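Local coordinates for glutathione s-transferase (Oryza sativa, PDB 1OYJ) that conjugates reduced glutathione to a wide range of hydrophobic electrophiles, herbicides among them, as a plant tau-class transferase, at the interface of chains A and B. Residues are numbered along the deposited sequence; one frame, centred on the assembly and turned at random. Chains: chain A/B, glutathione s-transferase.

All three contacts pair helix 69-79 of one subunit with helix 97-124 of the other. In contact 1, the middle one, arginines and glutamines of both chains mesh round B:Asp78. The C-alpha centres of contacts 1 and 2 are about 11 Å apart. Those of contacts 1 and 3 are about 7 Å apart, and these two share A:Arg105, B:Val71 and B:Gln74. Contacts 2 and 3 lie about 18 Å apart between such centres; contact 2 is mainly apolar, whereas contact 3 mixes apolar contacts with the A:Arg105-B:Gln74 stack. With their two-fold twins the contacts form a continuous band joining the subunits, which contact 3 brings up to glutathione-binding B:Glu68.

Contact 1: the interface of chains A and B. Residues chain A 74, 101, 105; chain B 71, 74, 78, 101, 105.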
# COMPACT_ATOMS: atom_id res chain seq x y z
N GLN A 74 -5.11 -1.01 9.94
CA GLN A 74 -4.92 0.30 10.52
C GLN A 74 -6.19 0.88 11.08
O GLN A 74 -6.21 1.54 12.17
CB GLN A 74 -4.30 1.20 9.48
CG GLN A 74 -2.85 0.82 9.26
CD GLN A 74 -2.20 1.75 8.27
OE1 GLN A 74 -1.61 2.73 8.66
NE2 GLN A 74 -2.32 1.44 7.00
N ARG A 101 6.43 3.60 13.26
CA ARG A 101 5.29 3.45 12.35
C ARG A 101 5.66 3.40 10.87
O ARG A 101 5.06 2.57 10.11
CB ARG A 101 4.27 4.54 12.56
CG ARG A 101 3.51 4.45 13.86
CD ARG A 101 2.75 5.78 14.25
NE ARG A 101 1.55 6.02 13.47
CZ ARG A 101 0.34 5.58 13.81
NH1 ARG A 101 0.18 4.85 14.91
NH2 ARG A 101 -0.73 5.84 13.06
N ARG A 105 5.01 0.34 8.29
CA ARG A 105 4.27 0.42 7.05
C ARG A 105 5.11 0.02 5.86
O ARG A 105 4.60 -0.62 4.98
CB ARG A 105 3.60 1.74 6.79
CG ARG A 105 2.63 2.21 7.92
CD ARG A 105 2.07 3.67 7.66
NE ARG A 105 0.90 4.00 8.49
CZ ARG A 105 0.82 4.99 9.35
NH1 ARG A 105 -0.28 5.09 10.09
NH2 ARG A 105 1.78 5.90 9.49
N VAL B 71 4.06 6.14 2.50
CA VAL B 71 4.67 5.98 3.80
C VAL B 71 5.27 7.35 4.29
O VAL B 71 5.07 7.76 5.42
CB VAL B 71 5.70 4.83 3.84
CG1 VAL B 71 6.42 4.66 5.25
CG2 VAL B 71 5.05 3.51 3.52
N GLN B 74 2.62 9.82 5.35
CA GLN B 74 2.11 9.57 6.66
C GLN B 74 3.15 9.91 7.75
O GLN B 74 2.81 10.34 8.86
CB GLN B 74 1.58 8.13 6.76
CG GLN B 74 0.32 7.86 5.91
CD GLN B 74 -0.17 6.42 5.96
OE1 GLN B 74 -1.01 6.12 6.77
NE2 GLN B 74 0.33 5.56 5.10
N ASP B 78 2.86 12.27 11.10
CA ASP B 78 3.27 11.66 12.37
C ASP B 78 4.46 12.36 13.06
O ASP B 78 4.53 12.43 14.27
CB ASP B 78 3.70 10.18 12.21
CG ASP B 78 2.50 9.21 11.99
OD1 ASP B 78 2.70 8.03 11.59
OD2 ASP B 78 1.34 9.60 12.12
N ARG B 101 -10.01 8.26 7.59
CA ARG B 101 -8.69 7.85 7.32
C ARG B 101 -8.61 6.60 6.49
O ARG B 101 -7.69 6.46 5.66
CB ARG B 101 -7.96 7.58 8.65
CG ARG B 101 -7.62 8.84 9.38
CD ARG B 101 -7.21 8.70 10.85
NE ARG B 101 -5.88 8.18 11.07
CZ ARG B 101 -4.82 8.94 11.25
NH1 ARG B 101 -4.97 10.25 11.20
NH2 ARG B 101 -3.63 8.42 11.52
N ARG B 105 -6.81 6.25 2.89
CA ARG B 105 -5.78 5.31 2.57
C ARG B 105 -6.18 4.42 1.38
O ARG B 105 -5.37 4.08 0.57
CB ARG B 105 -5.49 4.45 3.78
CG ARG B 105 -4.82 5.24 4.87
CD ARG B 105 -4.43 4.42 6.00
NE ARG B 105 -3.63 5.13 6.96
CZ ARG B 105 -3.94 5.29 8.21
NH1 ARG B 105 -3.13 5.98 8.99
NH2 ARG B 105 -5.04 4.78 8.70
O HOH W 1 4.51 6.28 7.91
O HOH W 2 -0.07 7.49 11.38
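Two arginines of chain A converge on B:Asp78 in a pair of salt bridges. A:Arg101 NE donates to the carboxylate oxygen B:Asp78 OD1 at 3.0 Å, from above the carboxylate plane, while A:Arg105 NH2 reaches B:Asp78 OD1 at 3.1 Å on the syn side, tilted 25° out of that plane and coming from the opposite face. The bend of A:Arg101 at chi3 (75°) turns its guanidinium edge towards this oxygen; the two planes stand 75° apart.

Stacking accounts for a second set of contacts. The guanidinium of A:Arg105 lies across the amide of B:Gln74, whose OE1 sits over its centre, and B:Arg105 stacks on A:Gln74 in the symmetric counterpart. Each glutamine is also gripped within its own chain: A:Arg105 NE binds A:Gln74 OE1 at 2.8 Å and its NH1 adds a second bond to that oxygen, which would hold the amide flat for its stack on the partner's arginine. The NH1 atoms of A:Arg105 and B:Arg105 come within 3.2 Å without bonding, and the nearby amide oxygens and carboxylate are likely to temper the gathered positive charge.

Water completes the network. One molecule joins A:Arg105 NH1 to B:Asp78 OD2, which it meets at 2.6 Å; another links A:Arg105 NH2 to the backbone O of B:Val71, 2.9 Å from that water. Together these links tie helices 69-79 and 97-124 across the two-fold axis of the dimer.

Contact 2: the interface of chains A and B. Residues chain A 75, 78-79; chain B 90-91, 98-99, 102.
A:Tyr75 sets one edge of its ring against the start of helix 97-124 of chain B, where B:Ala98 is the main partner. Ring carbon CD1 of A:Tyr75 lies 3.5 Å from the backbone O of B:Ala98, and the neighbouring CE1 is 3.7 Å from the backbone N of B:Tyr99, which lies in the plane of the ring at its edge. The edge of the ring points at the face of the B:Ala98-B:Tyr99 peptide. With CG anti to the backbone N (chi1 179°), the tyrosine reaches from helix 69-79 to chain B, and A:Ala79 of the same helix packs its methyl on one ring face near the rim. With an alanine here the ring would be gone, which would probably leave a gap beside B:Ala98 and B:Ala102, with the methyl of A:Ala79 losing its aromatic neighbour.

B:Ala98 also faces the end of helix 69-79: its methyl carbon CB lies 3.8 Å from A:Ala79 CA and 3.9 Å from A:Asp78 CB. The small side chains here are likely to let the two helices come close. A:Asp78 is flanked further out by the poorly ordered loop residue B:Ala90, a less certain contact. Across the ring plane from A:Ala79, the B:Ala102 methyl carbon CB sits 3.9 Å from A:Tyr75 CD1.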
# COMPACT_ATOMS: atom_id res chain seq x y z
N TYR A 75 -7.27 0.50 10.42
CA TYR A 75 -8.59 0.91 10.88
C TYR A 75 -8.91 0.33 12.26
O TYR A 75 -9.45 1.02 13.15
CB TYR A 75 -9.68 0.63 9.82
CG TYR A 75 -11.10 1.01 10.24
CD1 TYR A 75 -11.50 2.34 10.26
CD2 TYR A 75 -12.00 0.05 10.70
CE1 TYR A 75 -12.81 2.69 10.66
CE2 TYR A 75 -13.28 0.39 11.12
CZ TYR A 75 -13.68 1.70 11.09
OH TYR A 75 -14.96 2.00 11.49
N ASP A 78 -7.32 2.51 14.61
CA ASP A 78 -7.88 3.86 14.67
C ASP A 78 -9.24 3.87 15.28
O ASP A 78 -9.58 4.74 16.06
CB ASP A 78 -7.97 4.56 13.30
CG ASP A 78 -6.62 4.93 12.72
OD1 ASP A 78 -6.59 5.15 11.48
OD2 ASP A 78 -5.56 5.04 13.41
N ALA A 79 -10.04 2.89 14.91
CA ALA A 79 -11.42 2.86 15.37
C ALA A 79 -11.60 2.27 16.75
O ALA A 79 -12.62 2.50 17.35
CB ALA A 79 -12.25 2.13 14.39
N ALA B 90 -6.89 10.58 14.31
CA ALA B 90 -7.83 9.58 14.83
C ALA B 90 -8.42 9.96 16.17
O ALA B 90 -9.63 10.04 16.29
CB ALA B 90 -7.14 8.21 14.92
N ASN B 91 -7.61 10.17 17.20
CA ASN B 91 -8.24 10.57 18.45
C ASN B 91 -8.19 12.09 18.73
O ASN B 91 -9.07 12.60 19.43
CB ASN B 91 -7.83 9.66 19.62
CG ASN B 91 -8.34 8.24 19.42
OD1 ASN B 91 -9.49 7.93 19.76
ND2 ASN B 91 -7.52 7.39 18.80
N ALA B 98 -11.70 7.95 12.06
CA ALA B 98 -11.17 6.63 11.81
C ALA B 98 -11.58 6.17 10.42
O ALA B 98 -10.78 5.74 9.64
CB ALA B 98 -11.72 5.66 12.89
N TYR B 99 -12.88 6.34 10.12
CA TYR B 99 -13.42 5.95 8.85
C TYR B 99 -12.89 6.86 7.73
O TYR B 99 -12.62 6.42 6.63
CB TYR B 99 -14.98 5.91 8.88
CG TYR B 99 -15.54 5.16 7.72
CD1 TYR B 99 -15.62 3.78 7.74
CD2 TYR B 99 -16.00 5.81 6.60
CE1 TYR B 99 -16.10 3.07 6.67
CE2 TYR B 99 -16.48 5.11 5.51
CZ TYR B 99 -16.53 3.74 5.54
OH TYR B 99 -17.02 3.02 4.47
N ALA B 102 -9.45 5.62 6.81
CA ALA B 102 -9.42 4.40 6.03
C ALA B 102 -9.81 4.69 4.61
O ALA B 102 -9.16 4.26 3.69
CB ALA B 102 -10.37 3.37 6.66

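Contact 3: the interface of chains A and B. Residues chain A 102, 105-106; chain B 67-68, 71, 74.
Trans side-chain torsions bring A:Phe106 and B:Val71 to the contact: the phenylalanine holds CG opposite its backbone N (chi1 177°), carrying the ring out from helix 97-124 towards chain B, and the valine places CG1 likewise (chi1 178°), directed at the same helix. In this tau-family glutathione transferase dimer, where the N-terminal domain of one subunit meets the C-terminal domain of the other, this is the part of the interface beside the arginine-glutamine stack.

B:Val71 straddles the helix surface with its two branches. CG1 of B:Val71 rests against A:Ala102, 3.4 Å from its backbone O and 3.8 Å from its CA, whereas CG2 packs on the foot of the A:Arg105 side chain, near the A:Phe106 backbone. The small side chain of A:Ala102 is likely to permit this approach to its backbone.

The ring of A:Phe106 lies by the turn between strand 64-67 and helix 69-79. Its edge faces the backbone O of B:Ser67, which is in the ring plane and 3.9 Å from A:Phe106 CD1; A:Phe106 CE1 lies 4.0 Å from B:Ser67 CB. Beside it, the side chain of B:Glu68, a glutathione-binding residue, crosses the phenylalanine at about a right angle, with methylene carbon B:Glu68 CG 4.0 Å from A:Phe106 CD1.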
# COMPACT_ATOMS: atom_id res chain seq x y z
N ALA A 102 6.57 4.28 10.43
CA ALA A 102 6.95 4.34 9.04
C ALA A 102 7.63 3.01 8.66
O ALA A 102 7.41 2.48 7.62
CB ALA A 102 7.85 5.56 8.75
N ARG A 105 5.01 0.34 8.29
CA ARG A 105 4.27 0.42 7.05
C ARG A 105 5.11 0.02 5.86
O ARG A 105 4.60 -0.62 4.98
CB ARG A 105 3.60 1.74 6.79
CG ARG A 105 2.63 2.21 7.92
CD ARG A 105 2.07 3.67 7.66
NE ARG A 105 0.90 4.00 8.49
CZ ARG A 105 0.82 4.99 9.35
NH1 ARG A 105 -0.28 5.09 10.09
NH2 ARG A 105 1.78 5.90 9.49
N PHE A 106 6.39 0.39 5.85
CA PHE A 106 7.26 -0.02 4.78
C PHE A 106 7.28 -1.59 4.62
O PHE A 106 7.16 -2.11 3.53
CB PHE A 106 8.71 0.51 5.06
CG PHE A 106 9.68 0.07 4.03
CD1 PHE A 106 9.91 0.81 2.91
CD2 PHE A 106 10.32 -1.13 4.18
CE1 PHE A 106 10.74 0.34 1.86
CE2 PHE A 106 11.14 -1.61 3.20
CZ PHE A 106 11.36 -0.86 2.01
N SER B 67 11.17 5.45 3.14
CA SER B 67 10.93 5.25 1.70
C SER B 67 9.49 4.86 1.48
O SER B 67 8.84 4.49 2.42
CB SER B 67 11.83 4.12 1.13
OG SER B 67 13.22 4.34 1.28
N GLU B 68 9.03 4.85 0.21
CA GLU B 68 7.65 4.63 -0.21
C GLU B 68 6.89 5.94 0.06
O GLU B 68 6.63 6.33 1.19
CB GLU B 68 6.98 3.40 0.39
CG GLU B 68 7.57 2.08 -0.09
CD GLU B 68 7.40 1.86 -1.62
OE1 GLU B 68 6.30 2.08 -2.12
OE2 GLU B 68 8.39 1.53 -2.33
N VAL B 71 4.06 6.14 2.50
CA VAL B 71 4.67 5.98 3.80
C VAL B 71 5.27 7.35 4.29
O VAL B 71 5.07 7.76 5.42
CB VAL B 71 5.70 4.83 3.84
CG1 VAL B 71 6.42 4.66 5.25
CG2 VAL B 71 5.05 3.51 3.52
N GLN B 74 2.62 9.82 5.35
CA GLN B 74 2.11 9.57 6.66
C GLN B 74 3.15 9.91 7.75
O GLN B 74 2.81 10.34 8.86
CB GLN B 74 1.58 8.13 6.76
CG GLN B 74 0.32 7.86 5.91
CD GLN B 74 -0.17 6.42 5.96
OE1 GLN B 74 -1.01 6.12 6.77
NE2 GLN B 74 0.33 5.56 5.10
O HOH W 3 4.51 6.28 7.91